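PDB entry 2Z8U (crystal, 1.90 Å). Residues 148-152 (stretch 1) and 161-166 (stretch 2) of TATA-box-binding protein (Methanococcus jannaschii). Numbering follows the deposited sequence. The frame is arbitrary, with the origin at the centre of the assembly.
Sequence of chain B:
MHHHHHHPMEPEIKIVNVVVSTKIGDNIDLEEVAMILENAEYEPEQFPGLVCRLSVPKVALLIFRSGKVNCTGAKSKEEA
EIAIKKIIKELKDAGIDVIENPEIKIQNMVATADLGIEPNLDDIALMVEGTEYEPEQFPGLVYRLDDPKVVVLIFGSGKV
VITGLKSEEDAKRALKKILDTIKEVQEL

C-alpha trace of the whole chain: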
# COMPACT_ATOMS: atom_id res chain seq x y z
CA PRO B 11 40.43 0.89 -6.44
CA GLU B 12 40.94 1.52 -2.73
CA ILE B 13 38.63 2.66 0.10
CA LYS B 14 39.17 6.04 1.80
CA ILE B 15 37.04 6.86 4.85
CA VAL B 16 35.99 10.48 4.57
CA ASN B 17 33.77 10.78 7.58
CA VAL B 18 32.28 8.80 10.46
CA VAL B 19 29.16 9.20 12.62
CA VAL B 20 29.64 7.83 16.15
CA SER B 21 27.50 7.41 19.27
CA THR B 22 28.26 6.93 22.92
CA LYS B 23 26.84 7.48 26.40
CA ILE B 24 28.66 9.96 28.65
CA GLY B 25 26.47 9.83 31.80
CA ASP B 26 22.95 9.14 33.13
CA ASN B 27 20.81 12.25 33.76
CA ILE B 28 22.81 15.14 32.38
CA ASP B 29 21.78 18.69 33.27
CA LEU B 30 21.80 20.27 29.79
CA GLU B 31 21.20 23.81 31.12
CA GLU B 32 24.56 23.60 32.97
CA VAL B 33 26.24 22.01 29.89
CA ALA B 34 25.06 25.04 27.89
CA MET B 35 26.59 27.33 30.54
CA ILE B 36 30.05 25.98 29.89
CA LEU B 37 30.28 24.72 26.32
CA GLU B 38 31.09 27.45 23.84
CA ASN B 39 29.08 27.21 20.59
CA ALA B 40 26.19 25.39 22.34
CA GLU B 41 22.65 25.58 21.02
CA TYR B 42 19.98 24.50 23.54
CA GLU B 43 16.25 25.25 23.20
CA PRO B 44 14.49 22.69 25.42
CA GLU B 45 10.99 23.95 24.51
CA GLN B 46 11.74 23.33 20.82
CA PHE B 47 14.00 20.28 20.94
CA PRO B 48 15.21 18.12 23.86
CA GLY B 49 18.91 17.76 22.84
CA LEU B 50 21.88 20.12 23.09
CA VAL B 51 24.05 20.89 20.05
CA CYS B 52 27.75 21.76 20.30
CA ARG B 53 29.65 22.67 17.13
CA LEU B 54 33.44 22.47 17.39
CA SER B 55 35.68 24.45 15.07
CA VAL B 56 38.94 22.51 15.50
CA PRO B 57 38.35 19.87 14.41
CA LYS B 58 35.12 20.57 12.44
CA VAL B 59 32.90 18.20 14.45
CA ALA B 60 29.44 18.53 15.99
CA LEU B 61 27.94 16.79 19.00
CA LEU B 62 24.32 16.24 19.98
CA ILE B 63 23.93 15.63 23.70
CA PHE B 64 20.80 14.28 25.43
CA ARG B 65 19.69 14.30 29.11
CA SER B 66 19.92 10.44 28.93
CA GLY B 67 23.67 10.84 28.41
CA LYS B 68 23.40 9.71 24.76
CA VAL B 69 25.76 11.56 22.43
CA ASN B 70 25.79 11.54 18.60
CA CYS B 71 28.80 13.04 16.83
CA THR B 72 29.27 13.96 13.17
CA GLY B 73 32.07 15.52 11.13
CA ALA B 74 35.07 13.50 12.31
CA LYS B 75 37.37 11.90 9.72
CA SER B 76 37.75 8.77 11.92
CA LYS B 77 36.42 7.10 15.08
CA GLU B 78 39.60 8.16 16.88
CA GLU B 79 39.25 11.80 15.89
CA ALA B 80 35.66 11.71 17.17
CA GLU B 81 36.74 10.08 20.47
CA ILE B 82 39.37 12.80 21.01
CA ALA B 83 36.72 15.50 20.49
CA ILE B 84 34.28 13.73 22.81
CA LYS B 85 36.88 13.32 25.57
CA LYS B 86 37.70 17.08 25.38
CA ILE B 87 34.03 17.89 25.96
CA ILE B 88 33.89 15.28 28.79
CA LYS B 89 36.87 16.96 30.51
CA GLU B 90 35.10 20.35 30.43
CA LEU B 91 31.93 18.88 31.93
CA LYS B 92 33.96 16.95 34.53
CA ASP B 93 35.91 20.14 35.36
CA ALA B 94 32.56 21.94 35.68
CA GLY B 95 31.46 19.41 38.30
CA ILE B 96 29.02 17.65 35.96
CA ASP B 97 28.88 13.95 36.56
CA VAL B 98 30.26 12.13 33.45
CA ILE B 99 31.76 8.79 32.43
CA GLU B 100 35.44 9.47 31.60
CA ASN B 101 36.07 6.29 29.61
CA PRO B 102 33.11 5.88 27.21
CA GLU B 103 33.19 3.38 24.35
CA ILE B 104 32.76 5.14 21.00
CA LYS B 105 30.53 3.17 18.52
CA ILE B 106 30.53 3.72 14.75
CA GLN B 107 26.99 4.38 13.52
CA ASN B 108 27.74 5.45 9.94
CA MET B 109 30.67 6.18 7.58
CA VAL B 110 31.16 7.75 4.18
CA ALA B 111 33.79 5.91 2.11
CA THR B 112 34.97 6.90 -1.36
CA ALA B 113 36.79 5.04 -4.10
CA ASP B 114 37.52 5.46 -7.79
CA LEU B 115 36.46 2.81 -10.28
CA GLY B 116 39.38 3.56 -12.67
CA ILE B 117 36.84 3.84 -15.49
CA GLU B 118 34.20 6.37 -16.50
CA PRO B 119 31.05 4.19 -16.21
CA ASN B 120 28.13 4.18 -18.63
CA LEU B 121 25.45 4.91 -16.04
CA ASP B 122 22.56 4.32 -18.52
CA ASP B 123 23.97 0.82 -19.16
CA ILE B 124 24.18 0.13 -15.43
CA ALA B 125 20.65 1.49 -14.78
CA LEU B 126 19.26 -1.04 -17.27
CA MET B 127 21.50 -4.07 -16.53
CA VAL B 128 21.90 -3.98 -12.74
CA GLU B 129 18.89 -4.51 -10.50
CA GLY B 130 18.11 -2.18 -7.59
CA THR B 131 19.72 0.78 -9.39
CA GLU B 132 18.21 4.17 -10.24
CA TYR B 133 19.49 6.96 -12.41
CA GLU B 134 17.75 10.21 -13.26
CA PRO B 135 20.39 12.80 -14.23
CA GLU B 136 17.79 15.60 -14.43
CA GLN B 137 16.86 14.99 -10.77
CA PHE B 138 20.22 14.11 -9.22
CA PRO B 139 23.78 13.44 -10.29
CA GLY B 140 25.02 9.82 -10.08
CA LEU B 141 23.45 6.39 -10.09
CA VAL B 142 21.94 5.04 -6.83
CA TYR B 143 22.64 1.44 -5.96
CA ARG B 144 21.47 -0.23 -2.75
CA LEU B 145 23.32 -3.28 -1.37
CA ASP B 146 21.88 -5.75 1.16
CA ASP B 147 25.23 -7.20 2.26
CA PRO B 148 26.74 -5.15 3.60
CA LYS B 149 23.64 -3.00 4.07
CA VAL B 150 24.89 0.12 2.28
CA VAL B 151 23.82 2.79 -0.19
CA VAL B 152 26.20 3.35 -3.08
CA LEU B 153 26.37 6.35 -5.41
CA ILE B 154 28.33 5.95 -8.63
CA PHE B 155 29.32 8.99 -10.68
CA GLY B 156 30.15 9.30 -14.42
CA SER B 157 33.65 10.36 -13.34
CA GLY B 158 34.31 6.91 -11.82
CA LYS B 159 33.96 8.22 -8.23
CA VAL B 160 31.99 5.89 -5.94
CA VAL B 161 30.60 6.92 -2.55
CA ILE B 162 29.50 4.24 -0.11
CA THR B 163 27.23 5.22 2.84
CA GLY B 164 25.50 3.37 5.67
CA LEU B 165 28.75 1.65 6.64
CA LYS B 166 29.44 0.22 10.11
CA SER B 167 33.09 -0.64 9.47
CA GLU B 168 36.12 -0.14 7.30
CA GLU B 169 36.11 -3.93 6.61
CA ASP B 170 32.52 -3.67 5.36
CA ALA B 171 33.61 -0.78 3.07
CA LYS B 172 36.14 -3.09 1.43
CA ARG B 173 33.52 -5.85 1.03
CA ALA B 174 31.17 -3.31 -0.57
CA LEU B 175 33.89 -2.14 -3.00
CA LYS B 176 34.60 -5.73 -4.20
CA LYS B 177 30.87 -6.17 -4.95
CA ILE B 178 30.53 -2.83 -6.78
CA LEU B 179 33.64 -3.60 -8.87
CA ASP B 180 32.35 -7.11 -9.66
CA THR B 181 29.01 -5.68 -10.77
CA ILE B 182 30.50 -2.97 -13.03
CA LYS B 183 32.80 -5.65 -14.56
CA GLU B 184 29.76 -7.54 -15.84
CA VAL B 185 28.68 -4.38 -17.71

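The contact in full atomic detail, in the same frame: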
# COMPACT_ATOMS: atom_id res chain seq x y z
N PRO B 148 27.25 -5.80 2.40
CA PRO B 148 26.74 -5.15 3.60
C PRO B 148 25.57 -4.24 3.26
O PRO B 148 25.37 -3.90 2.08
CB PRO B 148 27.95 -4.34 4.11
CG PRO B 148 28.78 -4.10 2.92
CD PRO B 148 28.59 -5.30 2.03
N LYS B 149 24.80 -3.86 4.27
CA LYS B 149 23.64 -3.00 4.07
C LYS B 149 24.13 -1.58 3.87
O LYS B 149 24.35 -0.85 4.84
CB LYS B 149 22.70 -3.11 5.26
CG LYS B 149 21.51 -2.16 5.22
CD LYS B 149 20.76 -2.18 6.56
CE LYS B 149 19.67 -1.09 6.57
NZ LYS B 149 19.08 -0.95 7.93
N VAL B 150 24.34 -1.20 2.61
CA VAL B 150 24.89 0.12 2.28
C VAL B 150 24.15 0.76 1.11
O VAL B 150 23.44 0.09 0.37
CB VAL B 150 26.40 0.05 1.96
CG1 VAL B 150 27.19 -0.41 3.20
CG2 VAL B 150 26.68 -0.86 0.79
N VAL B 151 24.32 2.07 0.96
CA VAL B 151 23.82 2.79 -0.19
C VAL B 151 25.02 3.27 -0.94
O VAL B 151 25.93 3.86 -0.35
CB VAL B 151 22.91 3.99 0.19
CG1 VAL B 151 22.58 4.86 -1.06
CG2 VAL B 151 21.66 3.48 0.83
N VAL B 152 25.05 2.99 -2.24
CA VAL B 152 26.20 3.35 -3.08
C VAL B 152 25.76 4.39 -4.11
O VAL B 152 24.67 4.28 -4.67
CB VAL B 152 26.78 2.12 -3.80
CG1 VAL B 152 28.02 2.50 -4.64
CG2 VAL B 152 27.15 1.02 -2.78
N VAL B 161 30.75 6.54 -3.96
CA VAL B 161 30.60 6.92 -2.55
C VAL B 161 29.78 5.81 -1.93
O VAL B 161 28.71 5.46 -2.44
CB VAL B 161 29.86 8.27 -2.40
CG1 VAL B 161 29.53 8.59 -0.91
CG2 VAL B 161 30.65 9.41 -3.06
N ILE B 162 30.26 5.27 -0.82
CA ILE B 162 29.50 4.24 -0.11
C ILE B 162 29.06 4.80 1.25
O ILE B 162 29.90 5.34 1.98
CB ILE B 162 30.35 2.97 0.08
CG1 ILE B 162 30.91 2.49 -1.28
CG2 ILE B 162 29.53 1.87 0.73
CD1 ILE B 162 32.03 1.48 -1.16
N THR B 163 27.76 4.71 1.56
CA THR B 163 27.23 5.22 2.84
C THR B 163 26.49 4.13 3.60
O THR B 163 26.18 3.08 3.04
CB THR B 163 26.33 6.48 2.65
OG1 THR B 163 25.11 6.12 2.00
CG2 THR B 163 27.02 7.53 1.78
N GLY B 164 26.20 4.36 4.88
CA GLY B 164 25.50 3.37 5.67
C GLY B 164 26.42 2.34 6.30
O GLY B 164 25.96 1.38 6.93
N LEU B 165 27.72 2.55 6.14
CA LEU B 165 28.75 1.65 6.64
C LEU B 165 28.92 1.61 8.15
O LEU B 165 28.89 2.65 8.80
CB LEU B 165 30.09 2.06 6.06
CG LEU B 165 30.28 1.72 4.59
CD1 LEU B 165 31.35 2.61 4.00
CD2 LEU B 165 30.61 0.26 4.47
N LYS B 166 29.15 0.41 8.69
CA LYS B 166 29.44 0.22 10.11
C LYS B 166 30.92 -0.07 10.38
O LYS B 166 31.37 -0.05 11.53
CB LYS B 166 28.59 -0.91 10.69
CG LYS B 166 27.10 -0.72 10.41
CD LYS B 166 26.49 0.21 11.44
CE LYS B 166 25.04 0.55 11.10
NZ LYS B 166 24.47 1.47 12.10
O HOH W 1 25.75 -1.36 7.17

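Two antiparallel strands of one chain lie side by side here, their axes 4.7 Å apart at closest approach, and the backbone pairs Val151 with Thr163 and Val152 with Ile162. Val161 contributes mainly its carbonyl: Val152 CA lies 3.3 Å from Val161 O, a CA-H...O contact at the non-hydrogen-bonded pair. Ile162 faces Val152 in that pair, with side chains on the same face of the sheet. Ile162 CG2 packs 3.8 Å from Val150 CB and also lies 4.3 Å from Val152 CG2, as does Ile162 CG1, so Ile162 packs against both valines, apolar on apolar.

At Thr163 the backbone makes both strong hydrogen bonds. Thr163 N donates to Val151 O (2.8 Å) and Thr163 O accepts from Val151 N (3.0 Å), both nearly straight, closing the ring of a hydrogen-bonded pair. On the opposite face from Ile162, Thr163 OG1 adds a weak bond to Val151 O at 3.4 Å.

The strand ends at Thr163, and Gly164 follows in the turn. With phi/psi of 86/6, a CB would jam against the preceding carbonyl, which by itself calls for glycine; an ideal CB would point toward stretch 1, 3.5 Å from Lys149 O. Water 1 donates to both Lys149 O and Gly164 O, 2.8 Å each, bridging two acceptors that cannot bond directly. Leu165 then sends CD2 back to Val150 CG1 (3.7 Å), an apolar closure, whereas Lys166 leaves the contact.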